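Local coordinates for protein putative angiotensinogen (Lampetra fluviatilis, PDB 5INW) that belongs to the serpin family and, with heparin bound as a template, inhibits thrombin, at residues Val356-Lys361 and Ile393-Val398; Val241-Ile246 and Glu411-Ile416. The protein carries 1 engineered substitution. All coordinates share one frame; numbering follows the deposited sequence.

Contact 1: residues Val356-Lys361 and Ile393-Val398; sequences VSYDLK and ITHKSV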
# COMPACT_ATOMS: atom_id res chain seq x y z
N VAL A 356 -4.32 7.36 -7.04
CA VAL A 356 -3.02 7.33 -7.75
C VAL A 356 -2.92 6.00 -8.48
O VAL A 356 -3.39 5.00 -7.96
CB VAL A 356 -1.89 7.42 -6.72
CG1 VAL A 356 -0.52 7.40 -7.40
CG2 VAL A 356 -2.07 8.66 -5.82
N SER A 357 -2.30 5.96 -9.65
CA SER A 357 -2.05 4.68 -10.35
C SER A 357 -0.60 4.55 -10.65
O SER A 357 0.07 5.52 -10.91
CB SER A 357 -2.82 4.60 -11.65
OG SER A 357 -4.18 4.68 -11.40
N TYR A 358 -0.12 3.32 -10.70
CA TYR A 358 1.25 3.07 -11.10
C TYR A 358 1.34 1.88 -12.02
O TYR A 358 0.47 1.01 -12.04
CB TYR A 358 2.13 2.83 -9.89
CG TYR A 358 2.15 3.91 -8.81
CD1 TYR A 358 3.03 4.97 -8.88
CD2 TYR A 358 1.34 3.80 -7.69
CE1 TYR A 358 3.10 5.91 -7.89
CE2 TYR A 358 1.39 4.73 -6.68
CZ TYR A 358 2.27 5.80 -6.79
OH TYR A 358 2.32 6.75 -5.79
N ASP A 359 2.38 1.91 -12.85
CA ASP A 359 2.90 0.74 -13.54
C ASP A 359 4.27 0.56 -12.84
O ASP A 359 5.07 1.48 -12.81
CB ASP A 359 3.00 1.03 -15.03
CG ASP A 359 3.67 -0.08 -15.81
OD1 ASP A 359 4.86 -0.38 -15.55
OD2 ASP A 359 3.02 -0.64 -16.71
N LEU A 360 4.50 -0.58 -12.22
CA LEU A 360 5.61 -0.68 -11.29
C LEU A 360 6.85 -1.34 -11.90
O LEU A 360 7.85 -1.54 -11.21
CB LEU A 360 5.18 -1.51 -10.08
CG LEU A 360 4.04 -0.98 -9.23
CD1 LEU A 360 3.72 -1.96 -8.11
CD2 LEU A 360 4.43 0.36 -8.67
N LYS A 361 6.78 -1.67 -13.20
CA LYS A 361 7.79 -2.50 -13.84
C LYS A 361 9.20 -1.91 -13.67
O LYS A 361 10.12 -2.58 -13.24
CB LYS A 361 7.41 -2.73 -15.30
CG LYS A 361 8.51 -3.36 -16.13
CD LYS A 361 8.01 -3.95 -17.44
CE LYS A 361 9.17 -4.08 -18.43
NZ LYS A 361 8.89 -5.00 -19.58
N ILE A 393 2.60 -5.36 -14.15
CA ILE A 393 2.17 -5.15 -12.76
C ILE A 393 1.66 -3.74 -12.48
O ILE A 393 2.40 -2.79 -12.56
CB ILE A 393 3.32 -5.36 -11.79
CG1 ILE A 393 3.85 -6.77 -11.89
CG2 ILE A 393 2.87 -5.12 -10.36
CD1 ILE A 393 4.92 -7.09 -10.85
N THR A 394 0.38 -3.61 -12.19
CA THR A 394 -0.18 -2.31 -11.89
C THR A 394 -0.41 -2.25 -10.40
O THR A 394 -0.41 -3.26 -9.73
CB THR A 394 -1.46 -2.03 -12.73
OG1 THR A 394 -2.36 -3.15 -12.71
CG2 THR A 394 -1.06 -1.86 -14.16
N HIS A 395 -0.49 -1.03 -9.88
CA HIS A 395 -0.86 -0.79 -8.51
C HIS A 395 -1.70 0.44 -8.52
O HIS A 395 -1.36 1.39 -9.13
CB HIS A 395 0.34 -0.60 -7.61
CG HIS A 395 -0.04 -0.46 -6.18
ND1 HIS A 395 -0.32 -1.54 -5.38
CD2 HIS A 395 -0.29 0.63 -5.43
CE1 HIS A 395 -0.69 -1.12 -4.19
NE2 HIS A 395 -0.68 0.20 -4.20
N LYS A 396 -2.85 0.38 -7.88
CA LYS A 396 -3.84 1.46 -7.88
C LYS A 396 -4.30 1.63 -6.42
O LYS A 396 -4.50 0.63 -5.70
CB LYS A 396 -4.98 1.04 -8.79
CG LYS A 396 -5.79 2.15 -9.40
CD LYS A 396 -6.96 2.62 -8.50
CE LYS A 396 -7.66 3.86 -9.07
NZ LYS A 396 -9.11 3.87 -8.74
N SER A 397 -4.40 2.86 -5.93
CA SER A 397 -4.80 3.11 -4.53
C SER A 397 -5.61 4.37 -4.32
O SER A 397 -5.48 5.28 -5.10
CB SER A 397 -3.57 3.14 -3.64
OG SER A 397 -2.74 4.18 -4.11
N VAL A 398 -6.44 4.41 -3.29
CA VAL A 398 -7.26 5.58 -2.99
C VAL A 398 -7.23 5.94 -1.50
O VAL A 398 -7.24 5.06 -0.66
CB VAL A 398 -8.72 5.35 -3.37
CG1 VAL A 398 -9.52 6.66 -3.24
CG2 VAL A 398 -8.85 4.80 -4.76
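In the large central sheet of the serpin fold, sheet A, strand 345-359 runs antiparallel beside strand 389-401, and this contact is the end of that pairing where the first strand turns into helix 361-369. Val356-Ser397 and Tyr358-His395 are hydrogen-bonded pairs, and a fifth bond, Leu360 N to Ile393 O (3.1 Å), carries the pairing past the strand's end. Four of the bonds run nearly along the C=O axis; in the other, His395 N sits above the carbonyl plane of Tyr358.

Tyr358 and His395 rise from the face that meets strand 106-108 and helix 110-122. The tyrosine ring has CG anti to its carbonyl carbon (chi1 -56°), while the histidine takes CG anti to the backbone N (chi1 -175°). The rings therefore only brush each other: Tyr358 CD2 lies at the edge of the imidazole, 4.2 Å from His395 CD2. Their polar ends are held from outside, Tyr358 OH by Phe107 N, His395 NE2 by Ser109 N and ND1 by Thr412 OG1; as NE2 must accept from a backbone N-H, the ring would be expected to carry a proton on ND1.

Leu360 reaches back over the neighbouring strand. Its CD1 packs on His395 CB (3.7 Å) and on Ile393 CG2 (4.0 Å), crossing the isoleucine at about a right angle. An alanine here removes CD1 and with it both contacts and the touch on Ile113, which would probably loosen the packing around the base of His395.

On the opposite face, Ser357 OG lies 3.6 Å from Lys396 CG, and Asp359 OD1 accepts a weak capping bond from Lys361 N (3.3 Å).

Contact 2: residues Val241-Ile246 and Glu411-Ile416; sequences VIVNVI and ETVVGI
In sheet A of this cleaved serpin, 411-416 lies in the inserted reactive-loop strand 405-417, antiparallel to 241-246 in strand 238-251. The axes of the two short segments approach to 4.6 Å. Two hydrogen-bonded pairs, Ile242-Val414 and Asn244-Thr412, supply four backbone bonds, all in the plane of the accepting carbonyl; the shortest, Thr412 N to Asn244 O, is 2.8 Å. Between the two pairs come CA-H...O contacts such as Val243 CA to Thr412 O (3.3 Å).

On the face turned to helix 110-122, Ile242 and Val414 meet at their branch points, CB to CB at 3.9 Å. Further along, Ile242 CD1 reaches Ile416 CD1 more loosely.

Asn244 and Thr412, neighbours on the same buried face, find polar partners beyond the two segments, on helix 110-122 and the neighbouring strands. Asn244, with CG anti to its backbone N (chi1 177°), bonds through OD1 to Ser112 OG and through ND2 to Asn174 OD1; Thr412 OG1 bonds to the same serine hydroxyl and to His395 ND1. These bonds satisfy buried polar groups that sit beside the apolar Ile242-Val414 pair.

Across the sheet, Val245 and Glu411 both touch Phe227. Val241 and Val413 each hold CG1 anti to the backbone N, so the two side chains lie side by side, pointing the same way, with Val241 CG1 3.9 Å from Val413 CG1.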
# COMPACT_ATOMS: atom_id res chain seq x y z
N VAL A 241 -3.38 -14.33 -13.98
CA VAL A 241 -3.52 -13.00 -13.41
C VAL A 241 -3.60 -13.15 -11.91
O VAL A 241 -4.47 -13.85 -11.44
CB VAL A 241 -4.79 -12.31 -13.91
CG1 VAL A 241 -4.92 -10.92 -13.30
CG2 VAL A 241 -4.70 -12.19 -15.40
N ILE A 242 -2.75 -12.46 -11.16
CA ILE A 242 -2.71 -12.52 -9.70
C ILE A 242 -3.21 -11.19 -9.21
O ILE A 242 -2.88 -10.20 -9.76
CB ILE A 242 -1.26 -12.68 -9.19
CG1 ILE A 242 -0.74 -14.08 -9.56
CG2 ILE A 242 -1.12 -12.49 -7.69
CD1 ILE A 242 0.77 -14.19 -9.57
N VAL A 243 -4.02 -11.21 -8.16
CA VAL A 243 -4.68 -9.99 -7.65
C VAL A 243 -4.57 -9.96 -6.15
O VAL A 243 -4.89 -10.93 -5.47
CB VAL A 243 -6.18 -10.00 -8.00
CG1 VAL A 243 -6.94 -8.96 -7.21
CG2 VAL A 243 -6.36 -9.83 -9.50
N ASN A 244 -4.09 -8.86 -5.62
CA ASN A 244 -4.31 -8.54 -4.22
C ASN A 244 -5.15 -7.28 -4.18
O ASN A 244 -4.90 -6.32 -4.91
CB ASN A 244 -3.01 -8.26 -3.44
CG ASN A 244 -3.31 -7.86 -2.04
OD1 ASN A 244 -3.57 -6.70 -1.74
ND2 ASN A 244 -3.43 -8.85 -1.18
N VAL A 245 -6.11 -7.30 -3.29
CA VAL A 245 -6.74 -6.08 -2.83
C VAL A 245 -6.65 -5.98 -1.31
O VAL A 245 -6.67 -6.98 -0.62
CB VAL A 245 -8.22 -6.00 -3.23
CG1 VAL A 245 -8.31 -6.24 -4.71
CG2 VAL A 245 -9.05 -7.02 -2.47
N ILE A 246 -6.72 -4.75 -0.83
CA ILE A 246 -6.67 -4.45 0.57
C ILE A 246 -7.49 -3.21 0.81
O ILE A 246 -7.40 -2.23 0.06
CB ILE A 246 -5.22 -4.34 0.96
CG1 ILE A 246 -5.03 -3.92 2.38
CG2 ILE A 246 -4.50 -3.35 0.07
CD1 ILE A 246 -3.57 -4.20 2.73
N GLU A 411 -5.03 -2.01 -4.75
CA GLU A 411 -5.25 -3.12 -5.68
C GLU A 411 -3.96 -3.33 -6.44
O GLU A 411 -3.49 -2.39 -7.09
CB GLU A 411 -6.22 -2.66 -6.73
CG GLU A 411 -7.54 -2.09 -6.23
CD GLU A 411 -8.44 -1.64 -7.37
OE1 GLU A 411 -7.94 -1.28 -8.47
OE2 GLU A 411 -9.66 -1.62 -7.14
N THR A 412 -3.37 -4.53 -6.35
CA THR A 412 -2.24 -4.89 -7.16
C THR A 412 -2.66 -6.02 -8.08
O THR A 412 -3.23 -7.01 -7.64
CB THR A 412 -1.14 -5.39 -6.29
OG1 THR A 412 -0.96 -4.42 -5.24
CG2 THR A 412 0.13 -5.61 -7.07
N VAL A 413 -2.33 -5.87 -9.36
CA VAL A 413 -2.65 -6.82 -10.39
C VAL A 413 -1.35 -7.22 -11.10
O VAL A 413 -0.59 -6.36 -11.51
CB VAL A 413 -3.66 -6.21 -11.40
CG1 VAL A 413 -3.98 -7.20 -12.51
CG2 VAL A 413 -4.92 -5.88 -10.70
N VAL A 414 -1.16 -8.53 -11.32
CA VAL A 414 0.01 -9.07 -12.01
C VAL A 414 -0.48 -9.89 -13.17
O VAL A 414 -1.37 -10.70 -13.01
CB VAL A 414 0.82 -9.99 -11.10
CG1 VAL A 414 2.12 -10.40 -11.78
CG2 VAL A 414 1.16 -9.27 -9.78
N GLY A 415 0.07 -9.68 -14.36
CA GLY A 415 -0.39 -10.45 -15.52
C GLY A 415 0.76 -11.29 -15.96
O GLY A 415 1.86 -10.77 -16.12
N ILE A 416 0.52 -12.58 -16.16
CA ILE A 416 1.55 -13.50 -16.53
C ILE A 416 1.24 -14.05 -17.94
O ILE A 416 0.16 -14.53 -18.17
CB ILE A 416 1.61 -14.71 -15.55
CG1 ILE A 416 1.60 -14.30 -14.08
CG2 ILE A 416 2.85 -15.59 -15.81
CD1 ILE A 416 2.93 -13.96 -13.49

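In the fold
Contacts 1 and 2 are successive pieces of one sheet, their centres about 10 Å apart, with strand order 345-359, 389-401, 405-417, 238-251. The pairing of 389-401 with the inserted 405-417 joins them, including a probable hydrogen bond from Glu411 N to Lys396 O (2.9 Å). A side-chain bridge parallels it: His395 ND1 lies 3.0 Å from Thr412 OG1, also a probable hydrogen bond. Through Ser112 of helix 110-122 this continues to Asn244, so polar groups from three strands meet under the sheet in what serpin structures call the shutter region. In serpins before cleavage, strands 238-251 and 389-401 would be expected to adjoin here.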